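Long-range contacts in M152 protein (Murid herpesvirus 1, PDB 4G59), which binds the host stress ligand RAE-1 gamma through an MHC class I-like fold, probably helping the virus to escape immune recognition: residues Ser3-Val7 against Glu185-Tyr189; Phe59-Asn63 against Phe171-Ile175; Arg93-Glu98 against Val110-Asp115; Thr200-Pro206 against Gly229-Val233. The contacts are given in a common frame with arbitrary orientation. Residues are numbered along the deposited sequence.

How the interactions relate
From the N terminus, residues 3-7 start a strand on which 185-189 packs much later; interaction 1 thereby closes the longest loop and brings together the two four-stranded sheets of the immunoglobulin-like sandwich, to which the N-terminal strand contributes. Interactions 2 and 3 fall within that loop. Residues 59-63 meet helix 161-178, and between them in sequence falls the platform-sheet hairpin of strands 95-103 and 106-114, paired at 93-98/110-115, so interaction 3 is enclosed by interaction 2. Interaction 4 opens after these have closed. It touches interaction 1, because strands 185-191 and 196-203 are sheet neighbours, and interaction 2, where Phe59 packs on Pro206, Gly229 and Leu231 at the junction of platform and sandwich.

Interaction 1. Residues Ser3-Val7 against Glu185-Tyr189; sequences SYMDV and EYSLY
This is a face-to-face contact between the two sheets of the immunoglobulin-like sandwich, near the surface, with the N-terminal strand laid over an outermost strand of the opposite sheet. Strand segments 5-7 and 185-189 come within 8.2 Å axis to axis, their N-to-C directions 146° apart; Met5 CA lies 7.4 Å from Leu188 CA, and Val7 CA 7.7 Å from Tyr186 CA. Such spacing marks packed sheets, not paired strands. Ahead of the strand, Tyr4 (-96/-34) takes chi1 p and drops its ring across the gap, so that Leu188 N donates to Tyr4 OH at 3.3 Å and 172°. Met5 leaves with chi1 p and then runs out straight (chi2 and chi3 t): Met5 CE is 3.0 Å from Tyr186 O, and Met5 CB 3.8 Å from Leu188 CD1. Val7 (chi1 t) sets CG1 over the face of the Tyr186 ring, 4.1 Å from its centroid, a CH-pi contact. Tyr186 (chi1 m) runs on to bond Pro181 O with its hydroxyl, while Asp6 points away and salt-bridges Lys263. Apolar packing therefore dominates this edge of the sandwich, and one tyrosine hydroxyl serves a backbone amide that the edge strand does not turn toward its neighbour.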
# COMPACT_ATOMS: atom_id res chain seq x y z
N SER B 3 -9.80 3.87 -31.40
CA SER B 3 -8.98 4.92 -30.80
C SER B 3 -7.51 4.82 -31.20
O SER B 3 -7.18 4.52 -32.35
CB SER B 3 -9.13 4.92 -29.26
OG SER B 3 -8.90 3.65 -28.68
N TYR B 4 -6.63 5.09 -30.23
CA TYR B 4 -5.19 5.09 -30.44
C TYR B 4 -4.59 3.75 -30.03
O TYR B 4 -3.62 3.27 -30.64
CB TYR B 4 -4.54 6.26 -29.67
CG TYR B 4 -4.81 6.24 -28.18
CD1 TYR B 4 -3.82 5.89 -27.28
CD2 TYR B 4 -6.06 6.58 -27.67
CE1 TYR B 4 -4.05 5.87 -25.91
CE2 TYR B 4 -6.32 6.56 -26.30
CZ TYR B 4 -5.30 6.20 -25.42
OH TYR B 4 -5.54 6.16 -24.06
N MET B 5 -5.19 3.16 -28.99
CA MET B 5 -4.80 1.85 -28.47
C MET B 5 -5.81 0.81 -28.90
O MET B 5 -6.95 1.14 -29.23
CB MET B 5 -4.79 1.87 -26.94
CG MET B 5 -6.10 2.32 -26.33
SD MET B 5 -6.38 1.99 -24.57
CE MET B 5 -8.17 2.21 -24.61
N ASP B 6 -5.41 -0.46 -28.91
CA ASP B 6 -6.42 -1.50 -29.03
C ASP B 6 -6.43 -2.46 -27.83
O ASP B 6 -5.38 -2.83 -27.30
CB ASP B 6 -6.44 -2.22 -30.39
CG ASP B 6 -5.20 -3.04 -30.64
OD1 ASP B 6 -5.22 -4.26 -30.36
OD2 ASP B 6 -4.22 -2.47 -31.13
N VAL B 7 -7.64 -2.80 -27.42
CA VAL B 7 -7.89 -3.67 -26.28
C VAL B 7 -8.53 -4.94 -26.80
O VAL B 7 -9.67 -4.92 -27.30
CB VAL B 7 -8.85 -2.98 -25.28
CG1 VAL B 7 -9.15 -3.89 -24.10
CG2 VAL B 7 -8.26 -1.66 -24.81
N GLU B 185 -12.91 0.57 -18.02
CA GLU B 185 -12.27 1.54 -18.92
C GLU B 185 -10.75 1.36 -18.92
O GLU B 185 -10.12 1.31 -17.86
CB GLU B 185 -12.62 2.99 -18.54
CG GLU B 185 -11.78 4.08 -19.23
CD GLU B 185 -11.95 5.46 -18.58
OE1 GLU B 185 -13.07 6.03 -18.63
OE2 GLU B 185 -10.96 5.98 -18.02
N TYR B 186 -10.18 1.27 -20.12
CA TYR B 186 -8.75 1.05 -20.27
C TYR B 186 -8.11 2.28 -20.90
O TYR B 186 -8.72 2.93 -21.74
CB TYR B 186 -8.51 -0.15 -21.15
CG TYR B 186 -9.26 -1.39 -20.72
CD1 TYR B 186 -8.65 -2.34 -19.92
CD2 TYR B 186 -10.56 -1.62 -21.12
CE1 TYR B 186 -9.32 -3.49 -19.52
CE2 TYR B 186 -11.25 -2.77 -20.72
CZ TYR B 186 -10.60 -3.70 -19.93
OH TYR B 186 -11.24 -4.84 -19.51
N SER B 187 -6.89 2.61 -20.48
CA SER B 187 -6.18 3.76 -21.07
C SER B 187 -4.65 3.61 -20.99
O SER B 187 -4.13 2.88 -20.15
CB SER B 187 -6.63 5.08 -20.42
OG SER B 187 -6.34 5.15 -19.04
N LEU B 188 -3.95 4.27 -21.90
CA LEU B 188 -2.50 4.28 -21.88
C LEU B 188 -2.03 5.73 -21.88
O LEU B 188 -2.69 6.59 -22.45
CB LEU B 188 -1.94 3.59 -23.12
CG LEU B 188 -2.12 2.10 -23.31
CD1 LEU B 188 -1.67 1.74 -24.72
CD2 LEU B 188 -1.33 1.31 -22.26
N TYR B 189 -0.89 5.99 -21.26
CA TYR B 189 -0.25 7.30 -21.40
C TYR B 189 1.22 7.11 -21.71
O TYR B 189 1.90 6.28 -21.09
CB TYR B 189 -0.36 8.12 -20.13
CG TYR B 189 0.18 9.53 -20.31
CD1 TYR B 189 -0.60 10.50 -20.92
CD2 TYR B 189 1.44 9.89 -19.87
CE1 TYR B 189 -0.14 11.79 -21.09
CE2 TYR B 189 1.92 11.19 -20.04
CZ TYR B 189 1.11 12.13 -20.65
OH TYR B 189 1.55 13.42 -20.84

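Interaction 2. Residues Phe59-Asn63 against Phe171-Ile175; sequences FPWMN and FCRKI. With NAG (2-acetamido-2-deoxy-beta-D-glucopyranose), chain E.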
# COMPACT_ATOMS: atom_id res chain seq x y z
N PHE B 59 -19.15 -1.00 -1.63
CA PHE B 59 -19.81 -0.93 -2.92
C PHE B 59 -21.30 -0.67 -2.74
O PHE B 59 -21.86 -1.05 -1.71
CB PHE B 59 -19.47 -2.19 -3.73
CG PHE B 59 -18.00 -2.27 -4.08
CD1 PHE B 59 -17.53 -1.77 -5.29
CD2 PHE B 59 -17.08 -2.77 -3.16
CE1 PHE B 59 -16.18 -1.81 -5.59
CE2 PHE B 59 -15.73 -2.80 -3.45
CZ PHE B 59 -15.28 -2.32 -4.66
N PRO B 60 -21.93 0.01 -3.71
CA PRO B 60 -23.30 0.51 -3.55
C PRO B 60 -24.33 -0.60 -3.36
O PRO B 60 -25.43 -0.31 -2.86
CB PRO B 60 -23.56 1.27 -4.87
CG PRO B 60 -22.55 0.73 -5.86
CD PRO B 60 -21.34 0.38 -5.01
N TRP B 61 -23.98 -1.82 -3.75
CA TRP B 61 -24.85 -2.98 -3.51
C TRP B 61 -24.67 -3.58 -2.13
O TRP B 61 -25.28 -4.63 -1.84
CB TRP B 61 -24.62 -4.08 -4.56
CG TRP B 61 -23.18 -4.27 -4.96
CD1 TRP B 61 -22.56 -3.71 -6.03
CD2 TRP B 61 -22.19 -5.08 -4.30
NE1 TRP B 61 -21.25 -4.11 -6.09
CE2 TRP B 61 -20.99 -4.96 -5.04
CE3 TRP B 61 -22.20 -5.90 -3.17
CZ2 TRP B 61 -19.80 -5.62 -4.67
CZ3 TRP B 61 -21.00 -6.56 -2.80
CH2 TRP B 61 -19.83 -6.41 -3.55
N MET B 62 -23.84 -2.98 -1.28
CA MET B 62 -23.71 -3.45 0.11
C MET B 62 -24.46 -2.51 1.05
O MET B 62 -24.29 -1.29 0.98
CB MET B 62 -22.25 -3.48 0.57
CG MET B 62 -21.34 -4.45 -0.13
SD MET B 62 -19.60 -4.14 0.30
CE MET B 62 -19.68 -4.61 2.05
N ASN B 63 -25.20 -3.09 1.98
CA ASN B 63 -25.78 -2.30 3.05
C ASN B 63 -24.81 -2.43 4.21
O ASN B 63 -24.70 -3.49 4.83
CB ASN B 63 -27.15 -2.84 3.43
CG ASN B 63 -27.80 -2.03 4.54
OD1 ASN B 63 -27.23 -1.05 5.03
ND2 ASN B 63 -29.00 -2.44 4.95
N PHE B 171 -22.31 -11.60 -1.51
CA PHE B 171 -21.47 -10.51 -2.00
C PHE B 171 -20.58 -11.03 -3.11
O PHE B 171 -20.37 -10.36 -4.12
CB PHE B 171 -20.62 -9.94 -0.88
CG PHE B 171 -21.40 -9.20 0.16
CD1 PHE B 171 -22.69 -8.78 -0.09
CD2 PHE B 171 -20.83 -8.91 1.40
CE1 PHE B 171 -23.40 -8.08 0.88
CE2 PHE B 171 -21.53 -8.22 2.36
CZ PHE B 171 -22.81 -7.80 2.11
N CYS B 172 -20.04 -12.23 -2.90
CA CYS B 172 -19.21 -12.87 -3.93
C CYS B 172 -19.96 -13.06 -5.25
O CYS B 172 -19.41 -12.79 -6.31
CB CYS B 172 -18.65 -14.21 -3.45
SG CYS B 172 -17.30 -14.81 -4.46
N ARG B 173 -21.20 -13.55 -5.18
CA ARG B 173 -21.98 -13.80 -6.38
C ARG B 173 -22.32 -12.50 -7.12
O ARG B 173 -22.35 -12.48 -8.36
CB ARG B 173 -23.27 -14.57 -6.04
CG ARG B 173 -23.11 -16.00 -5.47
CD ARG B 173 -24.53 -16.56 -5.27
NE ARG B 173 -24.73 -17.75 -4.42
CZ ARG B 173 -24.05 -18.89 -4.50
NH1 ARG B 173 -23.02 -19.04 -5.34
NH2 ARG B 173 -24.38 -19.89 -3.69
N LYS B 174 -22.57 -11.43 -6.36
CA LYS B 174 -22.81 -10.11 -6.95
C LYS B 174 -21.59 -9.64 -7.77
O LYS B 174 -21.72 -9.13 -8.89
CB LYS B 174 -23.19 -9.08 -5.87
CG LYS B 174 -23.43 -7.67 -6.39
CD LYS B 174 -24.69 -7.61 -7.25
CE LYS B 174 -25.01 -6.18 -7.66
NZ LYS B 174 -26.29 -6.11 -8.42
N ILE B 175 -20.40 -9.88 -7.21
CA ILE B 175 -19.14 -9.53 -7.87
C ILE B 175 -18.94 -10.30 -9.17
O ILE B 175 -18.64 -9.70 -10.23
CB ILE B 175 -17.96 -9.83 -6.98
CG1 ILE B 175 -17.95 -8.91 -5.75
CG2 ILE B 175 -16.66 -9.72 -7.75
CD1 ILE B 175 -16.93 -9.41 -4.63
C1 NAG E . -29.75 -1.76 5.85
C2 NAG E . -30.06 -1.47 7.31
C3 NAG E . -31.49 -0.96 7.43
C4 NAG E . -31.64 0.25 6.53
C5 NAG E . -31.29 -0.17 5.11
C6 NAG E . -31.48 0.99 4.14
C7 NAG E . -30.89 -3.27 8.71
C8 NAG E . -30.56 -4.50 9.51
N2 NAG E . -29.87 -2.66 8.11
O3 NAG E . -31.76 -0.60 8.77
O4 NAG E . -32.96 0.73 6.58
O5 NAG E . -29.94 -0.58 5.09
O6 NAG E . -31.12 0.57 2.84
O7 NAG E . -32.06 -2.88 8.63
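Trp61 has the largest share of this contact, its indole filling the space between the loop ahead of helix 68-89 and helix 161-178. It sits in a type I turn from Phe59 to Met62, closed by Met62 N to Phe59 O at 2.8 Å, which presents the ring to the helix. Lys174 lies along the indole: its CG stands 3.7 Å from the centroid of the five-membered ring, over the face, a CH-pi contact made by the aliphatic part of the chain. Phe171, one helical turn earlier, meets the indole obliquely, with Trp61 CZ3 3.9 Å from Phe171 CD1. Its other contact is with Met62, whose SD lies 5.1 Å from the phenyl centroid, a Met-aromatic contact. As in other MHC class I-like folds, the lead-in to the first helix here meets the late part of the second. Asn63 extends outward with its N-linked NAG, and Cys172 turns away to its disulfide with Cys18. With no hydrogen bond between the segments, the contact rests on aromatic, sulfur and aliphatic surfaces.

Interaction 3. Residues Arg93-Glu98 against Val110-Asp115; sequences RPVVFE and VLQMMD
Four backbone hydrogen bonds define this antiparallel hairpin. Glu98 N to Leu111 O and Leu111 N to Glu98 O are both 2.7 Å; Val96 N to Met113 O and Met113 N to Val96 O are both 2.9 Å. Phe97 and Gln112 form the non-hydrogen-bonded pair between, CA to CA 4.7 Å, and the strand segments run at 166°, 4.6 Å apart. At the open end Arg93 NH2 meets Asp115 OD2 at 3.1 Å, a salt bridge with a weak hydrogen bond. One water accepts from Arg93 NE (2.7 Å) and donates to Pro94 O (2.7 Å) and Asp115 OD1 (2.9 Å). Asp115, with positive phi (54/44), also bonds a basic and a polar side chain of the RAE-1 gamma chain, so this end belongs to the interface with the ligand. Phe97 (chi1 m) takes Gln112 CG over its ring face, 3.9 Å from the centroid, and Val95 CG2 lies 3.8 Å from Met114 CE. Opposite, Val96, Glu98, Leu111 and Met113 share a face, Glu98 OE1 being 3.6 Å from Met113 CE. Strands 22-31 and 117-123 flank the pair in the platform sheet, while helix 68-89 covers the face of Phe97, which meets Phe80 edge-to-face.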
# COMPACT_ATOMS: atom_id res chain seq x y z
N ARG B 93 4.09 1.14 18.32
CA ARG B 93 4.58 0.78 17.01
C ARG B 93 3.40 0.15 16.24
O ARG B 93 2.49 -0.44 16.85
CB ARG B 93 5.77 -0.16 17.11
CG ARG B 93 5.43 -1.51 17.68
CD ARG B 93 6.69 -2.30 17.98
NE ARG B 93 7.36 -2.70 16.75
CZ ARG B 93 8.65 -2.96 16.65
NH1 ARG B 93 9.42 -2.85 17.72
NH2 ARG B 93 9.18 -3.32 15.49
N PRO B 94 3.41 0.30 14.90
CA PRO B 94 2.30 -0.25 14.12
C PRO B 94 2.35 -1.78 14.10
O PRO B 94 3.43 -2.36 14.18
CB PRO B 94 2.53 0.34 12.72
CG PRO B 94 4.04 0.60 12.66
CD PRO B 94 4.42 0.98 14.07
N VAL B 95 1.18 -2.40 14.01
CA VAL B 95 1.07 -3.86 13.98
C VAL B 95 -0.13 -4.25 13.12
O VAL B 95 -1.10 -3.47 13.02
CB VAL B 95 0.90 -4.45 15.42
CG1 VAL B 95 -0.29 -3.85 16.12
CG2 VAL B 95 0.76 -5.95 15.38
N VAL B 96 -0.08 -5.42 12.49
CA VAL B 96 -1.25 -5.91 11.75
C VAL B 96 -1.69 -7.29 12.23
O VAL B 96 -0.85 -8.16 12.47
CB VAL B 96 -1.00 -5.99 10.20
CG1 VAL B 96 -2.29 -6.36 9.44
CG2 VAL B 96 -0.43 -4.70 9.66
N PHE B 97 -3.00 -7.48 12.35
CA PHE B 97 -3.55 -8.83 12.53
C PHE B 97 -4.41 -9.24 11.35
O PHE B 97 -5.31 -8.49 10.93
CB PHE B 97 -4.34 -8.94 13.84
CG PHE B 97 -3.46 -9.10 15.04
CD1 PHE B 97 -3.10 -10.38 15.47
CD2 PHE B 97 -2.96 -8.00 15.72
CE1 PHE B 97 -2.27 -10.56 16.57
CE2 PHE B 97 -2.11 -8.19 16.82
CZ PHE B 97 -1.78 -9.47 17.25
N GLU B 98 -4.16 -10.44 10.84
CA GLU B 98 -4.87 -10.95 9.68
C GLU B 98 -5.60 -12.24 10.05
O GLU B 98 -4.96 -13.24 10.42
CB GLU B 98 -3.86 -11.23 8.59
CG GLU B 98 -4.44 -11.53 7.26
CD GLU B 98 -3.43 -11.27 6.17
OE1 GLU B 98 -2.78 -10.19 6.20
OE2 GLU B 98 -3.28 -12.15 5.29
N VAL B 110 -4.71 -17.09 11.90
CA VAL B 110 -4.39 -15.74 12.33
C VAL B 110 -2.92 -15.42 12.07
O VAL B 110 -2.02 -16.14 12.53
CB VAL B 110 -4.73 -15.52 13.82
CG1 VAL B 110 -4.56 -14.06 14.23
CG2 VAL B 110 -6.16 -15.98 14.09
N LEU B 111 -2.67 -14.34 11.33
CA LEU B 111 -1.30 -13.88 11.12
C LEU B 111 -1.07 -12.55 11.83
O LEU B 111 -1.98 -11.71 11.89
CB LEU B 111 -1.02 -13.72 9.63
CG LEU B 111 -1.08 -14.96 8.77
CD1 LEU B 111 -0.98 -14.57 7.30
CD2 LEU B 111 0.06 -15.86 9.14
N GLN B 112 0.14 -12.36 12.33
CA GLN B 112 0.54 -11.12 13.00
C GLN B 112 1.76 -10.60 12.27
O GLN B 112 2.73 -11.35 12.10
CB GLN B 112 0.89 -11.39 14.48
CG GLN B 112 1.14 -10.15 15.35
CD GLN B 112 1.69 -10.49 16.74
OE1 GLN B 112 1.72 -11.66 17.14
NE2 GLN B 112 2.12 -9.48 17.48
N MET B 113 1.72 -9.34 11.84
CA MET B 113 2.88 -8.74 11.18
C MET B 113 3.33 -7.43 11.81
O MET B 113 2.50 -6.60 12.20
CB MET B 113 2.64 -8.55 9.68
CG MET B 113 2.39 -9.82 8.91
SD MET B 113 0.63 -10.19 8.79
CE MET B 113 0.61 -10.97 7.16
N MET B 114 4.64 -7.25 11.88
CA MET B 114 5.21 -5.96 12.26
C MET B 114 6.26 -5.53 11.26
O MET B 114 7.17 -6.30 10.95
CB MET B 114 5.85 -6.01 13.66
CG MET B 114 4.84 -5.87 14.80
SD MET B 114 5.54 -5.55 16.45
CE MET B 114 3.99 -5.74 17.32
N ASP B 115 6.13 -4.31 10.74
CA ASP B 115 7.15 -3.75 9.86
C ASP B 115 7.51 -4.62 8.64
O ASP B 115 8.70 -4.80 8.32
CB ASP B 115 8.41 -3.39 10.67
CG ASP B 115 8.13 -2.34 11.73
OD1 ASP B 115 7.08 -1.69 11.66
OD2 ASP B 115 8.96 -2.15 12.64
O HOH W 1 6.16 -2.33 14.31

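Interaction 4. Residues Thr200-Pro206 against Gly229-Val233; sequences TMRTQVP and GRLKV
Strands 200-203 and 231-233 pair antiparallel, 4.7 Å apart at 160°, and satisfy each other's inward backbone groups. Met201 N to Val233 O and Val233 N to Met201 O are both 2.8 Å; Thr203 N to Leu231 O is 3.0 Å and Leu231 N to Thr203 O 2.7 Å. Arg202 and Lys232 form the non-hydrogen-bonded pair, CA to CA 4.5 Å, and their backbones bond outward to Glu185 and Arg224. Side-chain hydroxyls find partners beyond the pair: Thr200 OG1 bonds Glu234, and Thr203 OG1 bonds Asn184 while accepting a weak bond from Val205 N at 3.5 Å. Arg230 leads its guanidinium away to Ser227. Gly229 has a left-handed backbone (74/28) in which a CB would clash with the preceding carbonyl; its O receives a CA-H...O contact from Gln204 CA at 3.4 Å.

On one face Leu231 (chi1 m, chi2 p) is the most covered residue, with CD2 3.5 Å from Pro206 CA and CB 3.8 Å from Thr203 CG2; Met201 CE reaches Val233 CG2 at 4.1 Å. On the other, Lys232 CD lies over the Arg202 guanidinium, 4.2 Å from CZ, and 3.5 Å from Thr200 CG2. The pair is central to a four-stranded sheet of the immunoglobulin-like sandwich, between strands 185-191 and 220-225, and past its end Val205 and Pro206 pack on Ile175 of helix 161-178.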
# COMPACT_ATOMS: atom_id res chain seq x y z
N THR B 200 -3.74 1.92 -17.41
CA THR B 200 -4.76 2.03 -16.35
C THR B 200 -6.07 1.30 -16.68
O THR B 200 -6.59 1.43 -17.80
CB THR B 200 -5.08 3.49 -16.06
OG1 THR B 200 -3.87 4.20 -15.78
CG2 THR B 200 -6.00 3.62 -14.85
N MET B 201 -6.58 0.53 -15.72
CA MET B 201 -7.93 -0.01 -15.79
C MET B 201 -8.80 0.51 -14.63
O MET B 201 -8.48 0.27 -13.45
CB MET B 201 -7.94 -1.53 -15.77
CG MET B 201 -9.35 -2.06 -15.99
SD MET B 201 -9.41 -3.85 -16.12
CE MET B 201 -9.34 -4.32 -14.39
N ARG B 202 -9.86 1.24 -14.96
CA ARG B 202 -10.85 1.67 -13.97
C ARG B 202 -12.02 0.70 -14.02
O ARG B 202 -12.48 0.33 -15.11
CB ARG B 202 -11.33 3.09 -14.24
CG ARG B 202 -10.28 4.16 -13.96
CD ARG B 202 -10.71 5.53 -14.50
NE ARG B 202 -9.74 6.55 -14.13
CZ ARG B 202 -8.62 6.82 -14.81
NH1 ARG B 202 -8.32 6.14 -15.91
NH2 ARG B 202 -7.80 7.77 -14.38
N THR B 203 -12.49 0.30 -12.85
CA THR B 203 -13.53 -0.72 -12.77
C THR B 203 -14.29 -0.58 -11.46
O THR B 203 -13.80 0.07 -10.53
CB THR B 203 -12.90 -2.13 -12.88
OG1 THR B 203 -13.92 -3.12 -13.03
CG2 THR B 203 -11.99 -2.45 -11.65
N GLN B 204 -15.47 -1.18 -11.39
CA GLN B 204 -16.29 -1.15 -10.18
C GLN B 204 -16.48 -2.56 -9.60
O GLN B 204 -17.41 -2.82 -8.83
CB GLN B 204 -17.66 -0.55 -10.48
CG GLN B 204 -17.62 0.93 -10.91
CD GLN B 204 -19.00 1.46 -11.27
OE1 GLN B 204 -20.02 0.82 -10.99
NE2 GLN B 204 -19.04 2.63 -11.90
N VAL B 205 -15.60 -3.46 -10.02
CA VAL B 205 -15.70 -4.86 -9.68
C VAL B 205 -14.43 -5.28 -8.96
O VAL B 205 -13.38 -5.42 -9.58
CB VAL B 205 -15.89 -5.69 -10.95
CG1 VAL B 205 -15.85 -7.19 -10.63
CG2 VAL B 205 -17.20 -5.32 -11.60
N PRO B 206 -14.52 -5.48 -7.64
CA PRO B 206 -13.32 -5.69 -6.82
C PRO B 206 -12.71 -7.09 -6.93
O PRO B 206 -12.77 -7.88 -5.98
CB PRO B 206 -13.84 -5.48 -5.38
CG PRO B 206 -15.36 -5.81 -5.46
CD PRO B 206 -15.75 -5.31 -6.83
N GLY B 229 -17.37 2.84 -4.65
CA GLY B 229 -17.26 1.56 -5.31
C GLY B 229 -16.41 1.64 -6.57
O GLY B 229 -16.59 0.85 -7.50
N ARG B 230 -15.47 2.58 -6.60
CA ARG B 230 -14.62 2.74 -7.78
C ARG B 230 -13.21 2.22 -7.53
O ARG B 230 -12.62 2.53 -6.49
CB ARG B 230 -14.59 4.22 -8.19
CG ARG B 230 -15.96 4.78 -8.58
CD ARG B 230 -15.91 6.28 -8.81
NE ARG B 230 -15.67 7.00 -7.56
CZ ARG B 230 -15.00 8.15 -7.49
NH1 ARG B 230 -14.52 8.70 -8.58
NH2 ARG B 230 -14.82 8.74 -6.32
N LEU B 231 -12.68 1.42 -8.46
CA LEU B 231 -11.33 0.85 -8.31
C LEU B 231 -10.46 1.23 -9.49
O LEU B 231 -10.98 1.48 -10.59
CB LEU B 231 -11.35 -0.67 -8.30
CG LEU B 231 -11.87 -1.57 -7.21
CD1 LEU B 231 -13.32 -1.72 -7.37
CD2 LEU B 231 -11.23 -2.91 -7.42
N LYS B 232 -9.15 1.20 -9.26
CA LYS B 232 -8.18 1.51 -10.30
C LYS B 232 -7.00 0.55 -10.22
O LYS B 232 -6.39 0.41 -9.16
CB LYS B 232 -7.70 2.95 -10.14
CG LYS B 232 -6.52 3.35 -11.01
CD LYS B 232 -6.78 4.71 -11.67
CE LYS B 232 -6.59 5.91 -10.74
NZ LYS B 232 -5.15 6.10 -10.42
N VAL B 233 -6.70 -0.11 -11.34
CA VAL B 233 -5.50 -0.95 -11.47
C VAL B 233 -4.58 -0.17 -12.38
O VAL B 233 -5.00 0.30 -13.43
CB VAL B 233 -5.82 -2.31 -12.13
CG1 VAL B 233 -4.54 -3.15 -12.28
CG2 VAL B 233 -6.88 -3.04 -11.32